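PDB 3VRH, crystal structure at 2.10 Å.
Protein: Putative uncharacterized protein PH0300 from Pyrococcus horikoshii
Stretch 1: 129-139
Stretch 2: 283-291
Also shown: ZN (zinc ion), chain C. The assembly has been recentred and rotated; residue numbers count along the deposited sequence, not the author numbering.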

ATOM      1  N   SER A 129      10.174   8.325  18.806  1.00 30.84           N
ATOM      2  CA  SER A 129      10.977   7.271  18.186  1.00 35.75           C
ATOM      3  C   SER A 129      11.921   6.560  19.172  1.00 38.39           C
ATOM      4  O   SER A 129      11.980   5.316  19.201  1.00 33.85           O
ATOM      5  CB  SER A 129      11.782   7.817  17.003  1.00 39.14           C
ATOM      6  OG  SER A 129      12.732   6.851  16.595  1.00 42.18           O
ATOM      7  N   TYR A 130      12.677   7.329  19.964  1.00 30.52           N
ATOM      8  CA  TYR A 130      13.433   6.687  21.031  1.00 32.57           C
ATOM      9  C   TYR A 130      12.500   6.214  22.160  1.00 28.81           C
ATOM     10  O   TYR A 130      12.850   5.317  22.915  1.00 26.95           O
ATOM     11  CB  TYR A 130      14.622   7.523  21.536  1.00 34.55           C
ATOM     12  CG  TYR A 130      14.337   8.830  22.266  1.00 30.32           C
ATOM     13  CD1 TYR A 130      14.124   8.858  23.643  1.00 30.79           C
ATOM     14  CD2 TYR A 130      14.356  10.038  21.587  1.00 32.05           C
ATOM     15  CE1 TYR A 130      13.911  10.054  24.309  1.00 29.56           C
ATOM     16  CE2 TYR A 130      14.141  11.228  22.235  1.00 30.18           C
ATOM     17  CZ  TYR A 130      13.920  11.242  23.593  1.00 31.85           C
ATOM     18  OH  TYR A 130      13.702  12.457  24.226  1.00 31.17           O
ATOM     19  N   CYS A 131      11.301   6.794  22.230  1.00 29.91           N
ATOM     20  CA  CYS A 131      10.269   6.303  23.138  1.00 26.73           C
ATOM     21  C   CYS A 131       9.923   4.863  22.816  1.00 27.91           C
ATOM     22  O   CYS A 131       9.862   4.021  23.718  1.00 30.15           O
ATOM     23  CB  CYS A 131       9.002   7.164  23.077  1.00 29.70           C
ATOM     24  SG  CYS A 131       7.720   6.666  24.288  1.00 34.86           S
ATOM     25  N   GLY A 132       9.704   4.588  21.529  1.00 32.34           N
ATOM     26  CA  GLY A 132       9.374   3.254  21.044  1.00 30.25           C
ATOM     27  C   GLY A 132      10.453   2.224  21.348  1.00 33.67           C
ATOM     28  O   GLY A 132      10.149   1.128  21.853  1.00 31.11           O
ATOM     29  N   LEU A 133      11.706   2.575  21.041  1.00 32.33           N
ATOM     30  CA  LEU A 133      12.867   1.749  21.379  1.00 32.54           C
ATOM     31  C   LEU A 133      12.870   1.423  22.878  1.00 31.34           C
ATOM     32  O   LEU A 133      12.920   0.260  23.282  1.00 28.78           O
ATOM     33  CB  LEU A 133      14.169   2.482  21.012  1.00 32.31           C
ATOM     34  CG  LEU A 133      15.524   1.993  21.571  1.00 39.35           C
ATOM     35  CD1 LEU A 133      15.923   0.621  21.007  1.00 39.91           C
ATOM     36  CD2 LEU A 133      16.669   3.022  21.376  1.00 40.59           C
ATOM     37  N   THR A 134      12.826   2.471  23.688  1.00 28.54           N
ATOM     38  CA  THR A 134      12.900   2.347  25.136  1.00 26.64           C
ATOM     39  C   THR A 134      11.764   1.502  25.680  1.00 28.85           C
ATOM     40  O   THR A 134      11.973   0.651  26.551  1.00 29.40           O
ATOM     41  CB  THR A 134      12.805   3.733  25.795  1.00 30.03           C
ATOM     42  OG1 THR A 134      13.812   4.581  25.244  1.00 30.35           O
ATOM     43  CG2 THR A 134      12.999   3.637  27.325  1.00 27.43           C
ATOM     44  N   LYS A 135      10.555   1.737  25.180  1.00 25.76           N
ATOM     45  CA  LYS A 135       9.406   1.032  25.724  1.00 28.09           C
ATOM     46  C   LYS A 135       9.443  -0.471  25.391  1.00 28.86           C
ATOM     47  O   LYS A 135       9.153  -1.317  26.249  1.00 28.76           O
ATOM     48  CB  LYS A 135       8.096   1.675  25.249  1.00 27.85           C
ATOM     49  CG  LYS A 135       6.854   1.017  25.854  1.00 31.98           C
ATOM     50  CD  LYS A 135       5.534   1.557  25.241  1.00 37.95           C
ATOM     51  CE  LYS A 135       4.309   0.882  25.890  1.00 38.21           C
ATOM     52  NZ  LYS A 135       2.990   1.336  25.349  1.00 36.87           N
ATOM     53  N   ARG A 136       9.802  -0.798  24.154  1.00 24.53           N
ATOM     54  CA  ARG A 136       9.832  -2.190  23.708  1.00 27.41           C
ATOM     55  C   ARG A 136      10.886  -2.954  24.497  1.00 25.59           C
ATOM     56  O   ARG A 136      10.688  -4.106  24.854  1.00 27.22           O
ATOM     57  CB  ARG A 136      10.109  -2.303  22.189  1.00 32.26           C
ATOM     58  CG  ARG A 136       8.821  -2.317  21.315  1.00 42.49           C
ATOM     59  CD  ARG A 136       9.074  -2.498  19.799  1.00 37.89           C
ATOM     60  NE  ARG A 136       9.923  -1.436  19.245  1.00 42.67           N
ATOM     61  CZ  ARG A 136       9.482  -0.233  18.877  1.00 45.80           C
ATOM     62  NH1 ARG A 136       8.197   0.076  19.002  1.00 50.77           N
ATOM     63  NH2 ARG A 136      10.324   0.671  18.393  1.00 43.42           N
ATOM     64  N   TYR A 137      12.003  -2.295  24.766  1.00 24.77           N
ATOM     65  CA  TYR A 137      13.096  -2.926  25.481  1.00 30.73           C
ATOM     66  C   TYR A 137      12.673  -3.241  26.907  1.00 29.88           C
ATOM     67  O   TYR A 137      12.895  -4.349  27.405  1.00 29.54           O
ATOM     68  CB  TYR A 137      14.332  -2.025  25.509  1.00 24.12           C
ATOM     69  CG  TYR A 137      15.466  -2.600  26.354  1.00 33.57           C
ATOM     70  CD1 TYR A 137      15.593  -2.275  27.695  1.00 28.40           C
ATOM     71  CD2 TYR A 137      16.410  -3.466  25.800  1.00 32.58           C
ATOM     72  CE1 TYR A 137      16.615  -2.800  28.468  1.00 31.97           C
ATOM     73  CE2 TYR A 137      17.440  -3.979  26.559  1.00 33.83           C
ATOM     74  CZ  TYR A 137      17.531  -3.644  27.903  1.00 36.00           C
ATOM     75  OH  TYR A 137      18.548  -4.151  28.679  1.00 32.34           O
ATOM     76  N   ILE A 138      12.075  -2.251  27.559  1.00 25.92           N
ATOM     77  CA  ILE A 138      11.673  -2.401  28.956  1.00 27.03           C
ATOM     78  C   ILE A 138      10.596  -3.467  29.105  1.00 26.91           C
ATOM     79  O   ILE A 138      10.632  -4.252  30.046  1.00 24.95           O
ATOM     80  CB  ILE A 138      11.189  -1.071  29.558  1.00 21.94           C
ATOM     81  CG1 ILE A 138      12.349  -0.081  29.654  1.00 27.67           C
ATOM     82  CG2 ILE A 138      10.569  -1.298  30.945  1.00 26.85           C
ATOM     83  CD1 ILE A 138      11.963   1.291  30.218  1.00 28.74           C
ATOM     84  N   MET A 139       9.643  -3.494  28.168  1.00 26.43           N
ATOM     85  CA  MET A 139       8.573  -4.485  28.202  1.00 30.04           C
ATOM     86  C   MET A 139       9.188  -5.870  28.162  1.00 27.07           C
ATOM     87  O   MET A 139       8.811  -6.750  28.930  1.00 24.59           O
ATOM     88  CB  MET A 139       7.624  -4.359  27.002  1.00 28.37           C
ATOM     89  CG  MET A 139       6.649  -3.200  27.042  1.00 33.52           C
ATOM     90  SD  MET A 139       5.961  -2.987  25.383  1.00 38.85           S
ATOM     91  CE  MET A 139       5.284  -4.615  25.119  1.00 21.10           C
ATOM     92  N   ILE A 283      27.222  -4.214  21.724  1.00 62.12           N
ATOM     93  CA  ILE A 283      26.386  -3.487  22.685  1.00 57.93           C
ATOM     94  C   ILE A 283      25.046  -3.168  22.028  1.00 56.86           C
ATOM     95  O   ILE A 283      24.996  -2.858  20.835  1.00 59.60           O
ATOM     96  CB  ILE A 283      27.058  -2.206  23.202  1.00 55.47           C
ATOM     97  CG1 ILE A 283      28.373  -2.555  23.890  1.00 50.84           C
ATOM     98  CG2 ILE A 283      26.155  -1.488  24.186  1.00 51.08           C
ATOM     99  CD1 ILE A 283      29.038  -1.376  24.499  1.00 55.92           C
ATOM    100  N   CYS A 284      23.958  -3.269  22.785  1.00 48.90           N
ATOM    101  CA  CYS A 284      22.648  -3.179  22.156  1.00 48.87           C
ATOM    102  C   CYS A 284      22.183  -1.734  21.957  1.00 42.43           C
ATOM    103  O   CYS A 284      22.781  -0.790  22.486  1.00 42.31           O
ATOM    104  CB  CYS A 284      21.608  -4.044  22.877  1.00 44.56           C
ATOM    105  SG  CYS A 284      20.637  -3.221  24.152  1.00 42.33           S
ATOM    106  N   ALA A 285      21.142  -1.583  21.143  1.00 42.61           N
ATOM    107  CA  ALA A 285      20.614  -0.271  20.772  1.00 44.63           C
ATOM    108  C   ALA A 285      20.215   0.538  22.004  1.00 35.86           C
ATOM    109  O   ALA A 285      20.660   1.677  22.177  1.00 33.13           O
ATOM    110  CB  ALA A 285      19.425  -0.426  19.826  1.00 44.03           C
ATOM    111  N   PHE A 286      19.386  -0.067  22.851  1.00 37.94           N
ATOM    112  CA  PHE A 286      18.947   0.565  24.094  1.00 33.51           C
ATOM    113  C   PHE A 286      20.146   1.054  24.883  1.00 31.13           C
ATOM    114  O   PHE A 286      20.245   2.236  25.190  1.00 30.69           O
ATOM    115  CB  PHE A 286      18.144  -0.428  24.925  1.00 36.03           C
ATOM    116  CG  PHE A 286      17.585   0.146  26.207  1.00 36.16           C
ATOM    117  CD1 PHE A 286      16.361   0.809  26.210  1.00 31.49           C
ATOM    118  CD2 PHE A 286      18.268   0.002  27.403  1.00 33.58           C
ATOM    119  CE1 PHE A 286      15.830   1.316  27.371  1.00 30.80           C
ATOM    120  CE2 PHE A 286      17.742   0.514  28.582  1.00 36.90           C
ATOM    121  CZ  PHE A 286      16.522   1.174  28.566  1.00 33.07           C
ATOM    122  N   CYS A 287      21.072   0.139  25.175  1.00 35.71           N
ATOM    123  CA  CYS A 287      22.263   0.456  25.961  1.00 34.75           C
ATOM    124  C   CYS A 287      23.146   1.529  25.349  1.00 39.68           C
ATOM    125  O   CYS A 287      23.678   2.383  26.063  1.00 36.48           O
ATOM    126  CB  CYS A 287      23.091  -0.799  26.196  1.00 39.37           C
ATOM    127  SG  CYS A 287      22.469  -1.756  27.553  1.00 37.60           S
ATOM    128  N   LYS A 288      23.327   1.480  24.032  1.00 38.95           N
ATOM    129  CA  LYS A 288      24.127   2.513  23.375  1.00 41.84           C
ATOM    130  C   LYS A 288      23.433   3.871  23.448  1.00 36.99           C
ATOM    131  O   LYS A 288      24.061   4.879  23.777  1.00 42.08           O
ATOM    132  CB  LYS A 288      24.467   2.139  21.922  1.00 42.14           C
ATOM    133  CG  LYS A 288      25.452   0.982  21.807  1.00 54.46           C
ATOM    134  CD  LYS A 288      25.757   0.600  20.359  1.00 54.85           C
ATOM    135  CE  LYS A 288      26.848   1.490  19.772  1.00 60.26           C
ATOM    136  NZ  LYS A 288      27.128   1.164  18.341  1.00 68.35           N
ATOM    137  N   PHE A 289      22.137   3.900  23.155  1.00 37.64           N
ATOM    138  CA  PHE A 289      21.405   5.164  23.184  1.00 35.36           C
ATOM    139  C   PHE A 289      21.448   5.796  24.568  1.00 32.95           C
ATOM    140  O   PHE A 289      21.730   6.981  24.711  1.00 34.29           O
ATOM    141  CB  PHE A 289      19.949   4.987  22.729  1.00 31.48           C
ATOM    142  CG  PHE A 289      19.131   6.237  22.874  1.00 38.15           C
ATOM    143  CD1 PHE A 289      19.153   7.210  21.885  1.00 32.18           C
ATOM    144  CD2 PHE A 289      18.364   6.460  24.016  1.00 34.49           C
ATOM    145  CE1 PHE A 289      18.416   8.375  22.015  1.00 34.98           C
ATOM    146  CE2 PHE A 289      17.620   7.622  24.159  1.00 33.40           C
ATOM    147  CZ  PHE A 289      17.645   8.585  23.146  1.00 39.37           C
ATOM    148  N   TRP A 290      21.161   4.994  25.591  1.00 33.69           N
ATOM    149  CA  TRP A 290      21.074   5.508  26.952  1.00 34.02           C
ATOM    150  C   TRP A 290      22.458   5.656  27.605  1.00 38.00           C
ATOM    151  O   TRP A 290      22.591   6.239  28.694  1.00 35.35           O
ATOM    152  CB  TRP A 290      20.094   4.652  27.799  1.00 34.09           C
ATOM    153  CG  TRP A 290      18.668   4.950  27.440  1.00 30.59           C
ATOM    154  CD1 TRP A 290      17.819   4.172  26.708  1.00 29.72           C
ATOM    155  CD2 TRP A 290      17.953   6.162  27.725  1.00 29.97           C
ATOM    156  NE1 TRP A 290      16.610   4.813  26.545  1.00 26.72           N
ATOM    157  CE2 TRP A 290      16.668   6.033  27.164  1.00 27.27           C
ATOM    158  CE3 TRP A 290      18.274   7.338  28.407  1.00 34.84           C
ATOM    159  CZ2 TRP A 290      15.708   7.033  27.265  1.00 34.15           C
ATOM    160  CZ3 TRP A 290      17.321   8.333  28.510  1.00 31.36           C
ATOM    161  CH2 TRP A 290      16.053   8.176  27.940  1.00 33.40           C
ATOM    162  N   GLY A 291      23.485   5.154  26.918  1.00 37.76           N
ATOM    163  CA  GLY A 291      24.847   5.246  27.411  1.00 41.41           C
ATOM    164  C   GLY A 291      24.994   4.511  28.730  1.00 45.00           C
ATOM    165  O   GLY A 291      25.517   5.042  29.709  1.00 45.33           O
TER
HETATM  166 ZN    ZN C 402      22.044  -3.837  26.336  1.00 39.98          ZN

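Residues 129-139 lie within a longer helix, and a short helix that begins at Ala285 packs across it. The two axes approach to 10.1 Å with an angle of 128° between their N-to-C directions, so the chains run in broadly opposing senses but cross steeply. The backbones are closest near Thr134 and Phe286, whose CA atoms are 6.4 Å apart; toward Tyr130 and Phe289 the gap widens, with 8.4 Å between CA atoms. The wider end is filled by aromatic rings. Together the two surfaces bury 483 Å².

The long helix offers Tyr130, Leu133 and Tyr137, spaced three and four residues apart so that their CA-to-CB bonds all point toward the short helix. Thr134 sits sideways among them. Phe286, with the largest covered area of any residue here, fills the hollow beside Thr134, flanked by Tyr137 on one side and the Trp290 indole on the other. The Phe286 ring presents one face to Tyr137 and its edge to the methyl of Thr134, with Phe286 CE1 3.7 Å from Thr134 CG2. Ile138 reaches the same ring more loosely, its CG1 4.4 Å from Phe286 CE1.

Phe286 and Tyr137 form an offset stack, with planes only 9° apart and centroids separated by 3.8 Å; the closest atoms, Tyr137 CE1 and Phe286 CD2, are 3.4 Å apart. The offset also brings Phe286 CB over the tyrosine face, 3.9 Å from the Tyr137 ring centroid, in a CH-pi contact. Cys284 SG approaches the same ring obliquely, 4.1 Å from Tyr137 CE2.

Leu133 is the bump that fits the groove on the short helix between Ala285 and Phe289. Its CD1 lies 3.8 Å from Ala285 CB and also comes within 4.0 Å of Phe286 N. The other methyl, Leu133 CD2, rests 4.1 Å from Phe289 CB, so the forked end of the leucine spans successive turns of the helix.

At the other end, Phe289 extends back to Tyr130. Their planes are inclined by 29° and their centroids lie 5.0 Å apart, so the rings are slid past one another and barely overlap. Contact is nevertheless tight, with Phe289 CZ 3.4 Å from Tyr130 CG, and Tyr130 CB sits over the phenylalanine face, 4.0 Å from the Phe289 ring centroid.

Trp290 starts out sideways, but its indole turns back to the long helix and supplies the one hydrogen bond across the contact: Trp290 NE1 donates to Thr134 OG1 over 3.1 Å. Thr134 OG1 in turn donates to Tyr130 O at 2.6 Å, so the hydroxyl links the indole to the helix backbone while its methyl partner packs against Phe286.

The short helix is secured at its start by Cys284, whose SG accepts a capping bond from Cys287 N at 3.5 Å. Cys287 SG binds the zinc ion, 2.5 Å from ZN, with a further ligand elsewhere in the structure.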